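Local coordinates for G protein alpha subunit (Entamoeba histolytica, PDB 4FID) that binds guanine nucleotide as the alpha subunit of a heterotrimeric G protein and probably acts as a transducer in transmembrane signalling, at residues K26-G30 with I315-M320; T148-E153 with L165-G170. Residues are numbered along the deposited sequence.

Contact 1 (K26-G30 with I315-M320); sequences KILFG and IKRVFM
Apolar helix-to-helix packing in the Ras-like, P-loop GTPase domain is the subject here: the end of helix 18-28, the helix that follows the P-loop, lies against an early part of helix 312-332, near the C terminus. The two backbones stay well separated, the nearest alpha carbons being Leu-28 CA and Lys-316 CA at 7.0 Å, so side chains have to bridge the gap. Residues 315-320 are regular helix throughout, whereas Phe-29 is the first residue after helix 18-28 to leave helical values (phi/psi -128/-27). Both Leu-28 and Phe-29 direct their CA-to-CB bonds toward the partner helix, each with chi1 in the m well; Leu-28 has chi2 t. Leu-28 CD1 reaches Ile-315 CG2 at 4.1 Å and Lys-316 CB at 3.8 Å. The CA-to-CB bond of Ile-315 points sideways and its side-chain end leads away from residues 26-30, to pack on Ile-21, Gln-24 and Leu-25 farther back along helix 18-28, with bound GDP about 7 Å from the side chain. The CE2 and CZ end of the Phe-29 ring meets Lys-316, Phe-319 and selenomethionine Met-320. An extended Lys-316 (chi1 to chi4 all t) offers its aliphatic part, CG lying 4.1 Å from Phe-29 CZ, while Phe-319, chi1 t, brings its CD2 to 4.0 Å from Phe-29 CE2. Met-320 is poorly ordered; its SE lies 4.5 Å from Phe-29 CZ.

Contact 2 (T148-E153 with L165-G170); sequences TTGIHE and LIDVGG
Two backbone hydrogen bonds fix the register: Asp-167 N donates to His-152 O at 2.6 Å, and His-152 N to Asp-167 O at 3.0 Å, both nearly linear. They make His-152 and Asp-167 a hydrogen-bonded antiparallel pair, followed by the non-hydrogen-bonded pair Glu-153 and Ile-166, where Glu-153 CA approaches Leu-165 O at 3.2 Å. Beyond the strands the chains stay close, Gly-150 CA lying 3.3 Å from Gly-169 N; a beta carbon on either Gly-150 or Gly-169 would clash with the other segment. Ile-151 (chi1 t, chi2 p) brings CD1 to 4.0 Å from Ile-166 CG2 and 4.3 Å from Val-168 CG2. On the sheet face opposite Glu-153 and Ile-166, His-152 CB meets Asp-167 CB at 3.9 Å. This hairpin joins the switch regions of a G-alpha subunit: Thr-148 touches GDP and is a predicted magnesium ligand, and residues 167-170 begin the DVGGQ motif. Asp-167, paired through its backbone with His-152, also forms a salt bridge with GDP-binding Lys-18, tying the hairpin structurally to the nucleotide site.

How a GTPase fold combines long and short closures is seen by following the chain. Strand 6-12 leads through the P-loop into helix 18-28, whose end enters contact 1. After the helical segments between 35 and 143 comes contact 2, a short closure with 11 residues between its segments, which joins the outermost strand 152-157 to strand 162-167, beside strand 6-12. The remaining parallel strands and helices of the Ras-like domain follow, until helix 312-332 completes contact 1 across 284 residues, joining the helix after the P-loop to the C-terminal helix. Contact 2 is nested inside this loop. The centres lie 18 Å apart without touching, but Val-158, just past strand 152-157, packs on Phe-29 and Met-320.

Contact 1 (K26-G30 with I315-M320)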
loop_
_atom_site.group_PDB
_atom_site.type_symbol
_atom_site.label_atom_id
_atom_site.label_comp_id
_atom_site.label_asym_id
_atom_site.label_seq_id
_atom_site.Cartn_x
_atom_site.Cartn_y
_atom_site.Cartn_z
ATOM N N LYS A 26 0.835 -12.761 -6.346
ATOM C CA LYS A 26 0.212 -13.454 -7.470
ATOM C C LYS A 26 1.072 -13.281 -8.723
ATOM O O LYS A 26 1.224 -14.236 -9.488
ATOM C CB LYS A 26 -1.228 -13.003 -7.731
ATOM C CG LYS A 26 -2.090 -14.095 -8.351
ATOM C CD LYS A 26 -3.417 -13.568 -8.912
ATOM C CE LYS A 26 -4.236 -14.704 -9.563
ATOM N NZ LYS A 26 -5.390 -14.257 -10.396
ATOM N N ILE A 27 1.638 -12.084 -8.927
ATOM C CA ILE A 27 2.518 -11.870 -10.077
ATOM C C ILE A 27 3.778 -12.733 -9.954
ATOM O O ILE A 27 4.193 -13.381 -10.910
ATOM C CB ILE A 27 2.991 -10.391 -10.285
ATOM C CG1 ILE A 27 1.835 -9.404 -10.498
ATOM C CG2 ILE A 27 3.888 -10.328 -11.483
ATOM C CD1 ILE A 27 0.872 -9.872 -11.504
ATOM N N LEU A 28 4.381 -12.736 -8.767
ATOM C CA LEU A 28 5.678 -13.382 -8.565
ATOM C C LEU A 28 5.604 -14.894 -8.480
ATOM O O LEU A 28 6.524 -15.581 -8.902
ATOM C CB LEU A 28 6.352 -12.862 -7.292
ATOM C CG LEU A 28 6.746 -11.387 -7.279
ATOM C CD1 LEU A 28 7.128 -10.914 -5.868
ATOM C CD2 LEU A 28 7.871 -11.165 -8.259
ATOM N N PHE A 29 4.527 -15.419 -7.910
ATOM C CA PHE A 29 4.470 -16.847 -7.658
ATOM C C PHE A 29 3.206 -17.495 -8.210
ATOM O O PHE A 29 3.207 -18.686 -8.507
ATOM C CB PHE A 29 4.603 -17.136 -6.163
ATOM C CG PHE A 29 5.854 -16.562 -5.523
ATOM C CD1 PHE A 29 7.102 -17.111 -5.781
ATOM C CD2 PHE A 29 5.771 -15.503 -4.629
ATOM C CE1 PHE A 29 8.244 -16.598 -5.178
ATOM C CE2 PHE A 29 6.897 -14.996 -4.027
ATOM C CZ PHE A 29 8.142 -15.540 -4.304
ATOM N N GLY A 30 2.126 -16.722 -8.327
ATOM C CA GLY A 30 0.915 -17.200 -8.972
ATOM C C GLY A 30 1.124 -17.131 -10.478
ATOM O O GLY A 30 2.256 -17.184 -10.953
ATOM N N ILE A 315 9.605 -7.291 -2.768
ATOM C CA ILE A 315 8.661 -8.253 -2.195
ATOM C C ILE A 315 9.086 -9.718 -2.385
ATOM O O ILE A 315 8.843 -10.549 -1.507
ATOM C CB ILE A 315 7.224 -8.061 -2.722
ATOM C CG1 ILE A 315 6.673 -6.702 -2.299
ATOM C CG2 ILE A 315 6.330 -9.185 -2.234
ATOM C CD1 ILE A 315 6.902 -6.386 -0.826
ATOM N N LYS A 316 9.721 -10.035 -3.517
ATOM C CA LYS A 316 10.269 -11.382 -3.733
ATOM C C LYS A 316 11.343 -11.726 -2.698
ATOM O O LYS A 316 11.266 -12.744 -2.024
ATOM C CB LYS A 316 10.839 -11.536 -5.148
ATOM C CG LYS A 316 11.076 -12.988 -5.602
ATOM C CD LYS A 316 12.154 -13.082 -6.696
ATOM C CE LYS A 316 12.110 -14.442 -7.429
ATOM N NZ LYS A 316 13.232 -14.684 -8.435
ATOM N N ARG A 317 12.338 -10.864 -2.558
ATOM C CA ARG A 317 13.405 -11.105 -1.599
ATOM C C ARG A 317 12.836 -11.238 -0.186
ATOM O O ARG A 317 13.205 -12.149 0.556
ATOM C CB ARG A 317 14.470 -10.008 -1.703
ATOM C CG ARG A 317 15.522 -10.008 -0.624
ATOM C CD ARG A 317 16.381 -8.752 -0.710
ATOM N NE ARG A 317 15.585 -7.520 -0.739
ATOM C CZ ARG A 317 16.089 -6.282 -0.800
ATOM N NH1 ARG A 317 17.407 -6.081 -0.833
ATOM N NH2 ARG A 317 15.278 -5.232 -0.829
ATOM N N VAL A 318 11.904 -10.358 0.166
ATOM C CA VAL A 318 11.338 -10.348 1.511
ATOM C C VAL A 318 10.414 -11.528 1.837
ATOM O O VAL A 318 10.465 -12.086 2.933
ATOM C CB VAL A 318 10.606 -9.040 1.804
ATOM C CG1 VAL A 318 9.869 -9.148 3.117
ATOM C CG2 VAL A 318 11.596 -7.907 1.843
ATOM N N PHE A 319 9.571 -11.923 0.897
ATOM C CA PHE A 319 8.705 -13.049 1.188
ATOM C C PHE A 319 9.505 -14.349 1.343
ATOM O O PHE A 319 9.085 -15.280 2.041
ATOM C CB PHE A 319 7.602 -13.198 0.150
ATOM C CG PHE A 319 6.590 -14.206 0.537
ATOM C CD1 PHE A 319 5.658 -13.919 1.517
ATOM C CD2 PHE A 319 6.602 -15.465 -0.026
ATOM C CE1 PHE A 319 4.730 -14.864 1.911
ATOM C CE2 PHE A 319 5.673 -16.413 0.364
ATOM C CZ PHE A 319 4.736 -16.109 1.336
HETATM N N MSE A 320 10.667 -14.379 0.696
HETATM C CA MSE A 320 11.617 -15.491 0.762
HETATM C C MSE A 320 12.160 -15.722 2.175
HETATM O O MSE A 320 12.089 -16.831 2.706
HETATM C CB MSE A 320 12.779 -15.222 -0.187
HETATM C CG MSE A 320 13.211 -16.436 -0.964
HETATM SE SE MSE A 320 12.076 -16.783 -2.515
HETATM C CE MSE A 320 12.597 -15.247 -3.597
#

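Contact 2 (T148-E153 with L165-G170)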
loop_
_atom_site.group_PDB
_atom_site.type_symbol
_atom_site.label_atom_id
_atom_site.label_comp_id
_atom_site.label_asym_id
_atom_site.label_seq_id
_atom_site.Cartn_x
_atom_site.Cartn_y
_atom_site.Cartn_z
ATOM N N THR A 148 -10.365 -3.058 -2.115
ATOM C CA THR A 148 -10.699 -4.474 -1.996
ATOM C C THR A 148 -11.642 -4.713 -0.816
ATOM O O THR A 148 -11.197 -4.961 0.306
ATOM C CB THR A 148 -9.442 -5.409 -1.927
ATOM O OG1 THR A 148 -8.861 -5.385 -0.616
ATOM C CG2 THR A 148 -8.401 -5.009 -2.974
ATOM N N THR A 149 -12.946 -4.601 -1.068
ATOM C CA THR A 149 -13.927 -5.026 -0.078
ATOM C C THR A 149 -13.634 -6.499 0.098
ATOM O O THR A 149 -13.485 -7.237 -0.878
ATOM C CB THR A 149 -15.380 -4.766 -0.506
ATOM O OG1 THR A 149 -15.693 -5.547 -1.666
ATOM C CG2 THR A 149 -15.581 -3.282 -0.807
ATOM N N GLY A 150 -13.541 -6.916 1.351
ATOM C CA GLY A 150 -12.527 -7.886 1.702
ATOM C C GLY A 150 -12.767 -9.353 1.925
ATOM O O GLY A 150 -13.154 -9.776 3.011
ATOM N N ILE A 151 -12.488 -10.137 0.896
ATOM C CA ILE A 151 -12.109 -11.521 1.119
ATOM C C ILE A 151 -11.573 -12.135 -0.166
ATOM O O ILE A 151 -12.322 -12.555 -1.030
ATOM C CB ILE A 151 -13.224 -12.362 1.787
ATOM C CG1 ILE A 151 -12.604 -13.580 2.464
ATOM C CG2 ILE A 151 -14.331 -12.748 0.798
ATOM C CD1 ILE A 151 -11.553 -13.210 3.464
ATOM N N HIS A 152 -10.256 -12.155 -0.291
ATOM C CA HIS A 152 -9.616 -12.672 -1.491
ATOM C C HIS A 152 -8.716 -13.839 -1.144
ATOM O O HIS A 152 -7.873 -13.736 -0.252
ATOM C CB HIS A 152 -8.786 -11.580 -2.165
ATOM C CG HIS A 152 -9.594 -10.426 -2.668
ATOM N ND1 HIS A 152 -9.975 -10.304 -3.987
ATOM C CD2 HIS A 152 -10.091 -9.339 -2.032
ATOM C CE1 HIS A 152 -10.672 -9.192 -4.141
ATOM N NE2 HIS A 152 -10.758 -8.588 -2.970
ATOM N N GLU A 153 -8.896 -14.950 -1.846
ATOM C CA GLU A 153 -8.072 -16.130 -1.641
ATOM C C GLU A 153 -7.291 -16.402 -2.901
ATOM O O GLU A 153 -7.754 -16.091 -3.995
ATOM C CB GLU A 153 -8.944 -17.349 -1.313
ATOM C CG GLU A 153 -9.771 -17.192 -0.043
ATOM C CD GLU A 153 -10.395 -18.500 0.450
ATOM O OE1 GLU A 153 -11.609 -18.688 0.249
ATOM O OE2 GLU A 153 -9.683 -19.328 1.060
ATOM N N LEU A 165 -3.133 -18.023 0.222
ATOM C CA LEU A 165 -3.087 -16.655 0.705
ATOM C C LEU A 165 -4.522 -16.207 0.948
ATOM O O LEU A 165 -5.361 -16.312 0.048
ATOM C CB LEU A 165 -2.381 -15.767 -0.339
ATOM C CG LEU A 165 -1.907 -14.331 -0.040
ATOM C CD1 LEU A 165 -3.071 -13.378 0.068
ATOM C CD2 LEU A 165 -1.072 -14.253 1.227
ATOM N N ILE A 166 -4.810 -15.746 2.169
ATOM C CA ILE A 166 -6.122 -15.202 2.504
ATOM C C ILE A 166 -5.991 -13.725 2.773
ATOM O O ILE A 166 -5.382 -13.330 3.765
ATOM C CB ILE A 166 -6.704 -15.853 3.761
ATOM C CG1 ILE A 166 -6.759 -17.378 3.586
ATOM C CG2 ILE A 166 -8.100 -15.217 4.113
ATOM C CD1 ILE A 166 -6.963 -18.134 4.869
ATOM N N ASP A 167 -6.552 -12.906 1.883
ATOM C CA ASP A 167 -6.466 -11.442 2.002
ATOM C C ASP A 167 -7.750 -10.894 2.626
ATOM O O ASP A 167 -8.796 -10.854 1.977
ATOM C CB ASP A 167 -6.202 -10.822 0.624
ATOM C CG ASP A 167 -6.188 -9.306 0.641
ATOM O OD1 ASP A 167 -6.144 -8.726 -0.463
ATOM O OD2 ASP A 167 -6.223 -8.681 1.726
ATOM N N VAL A 168 -7.677 -10.496 3.893
ATOM C CA VAL A 168 -8.866 -10.035 4.606
ATOM C C VAL A 168 -9.008 -8.519 4.534
ATOM O O VAL A 168 -8.194 -7.800 5.086
ATOM C CB VAL A 168 -8.841 -10.443 6.090
ATOM C CG1 VAL A 168 -10.168 -10.114 6.729
ATOM C CG2 VAL A 168 -8.530 -11.923 6.251
ATOM N N GLY A 169 -10.040 -8.036 3.853
ATOM C CA GLY A 169 -10.277 -6.604 3.757
ATOM C C GLY A 169 -11.470 -6.167 4.597
ATOM O O GLY A 169 -11.649 -6.656 5.716
ATOM N N GLY A 170 -12.273 -5.240 4.068
ATOM C CA GLY A 170 -13.500 -4.797 4.717
ATOM C C GLY A 170 -13.346 -3.932 5.960
ATOM O O GLY A 170 -12.232 -3.647 6.411
#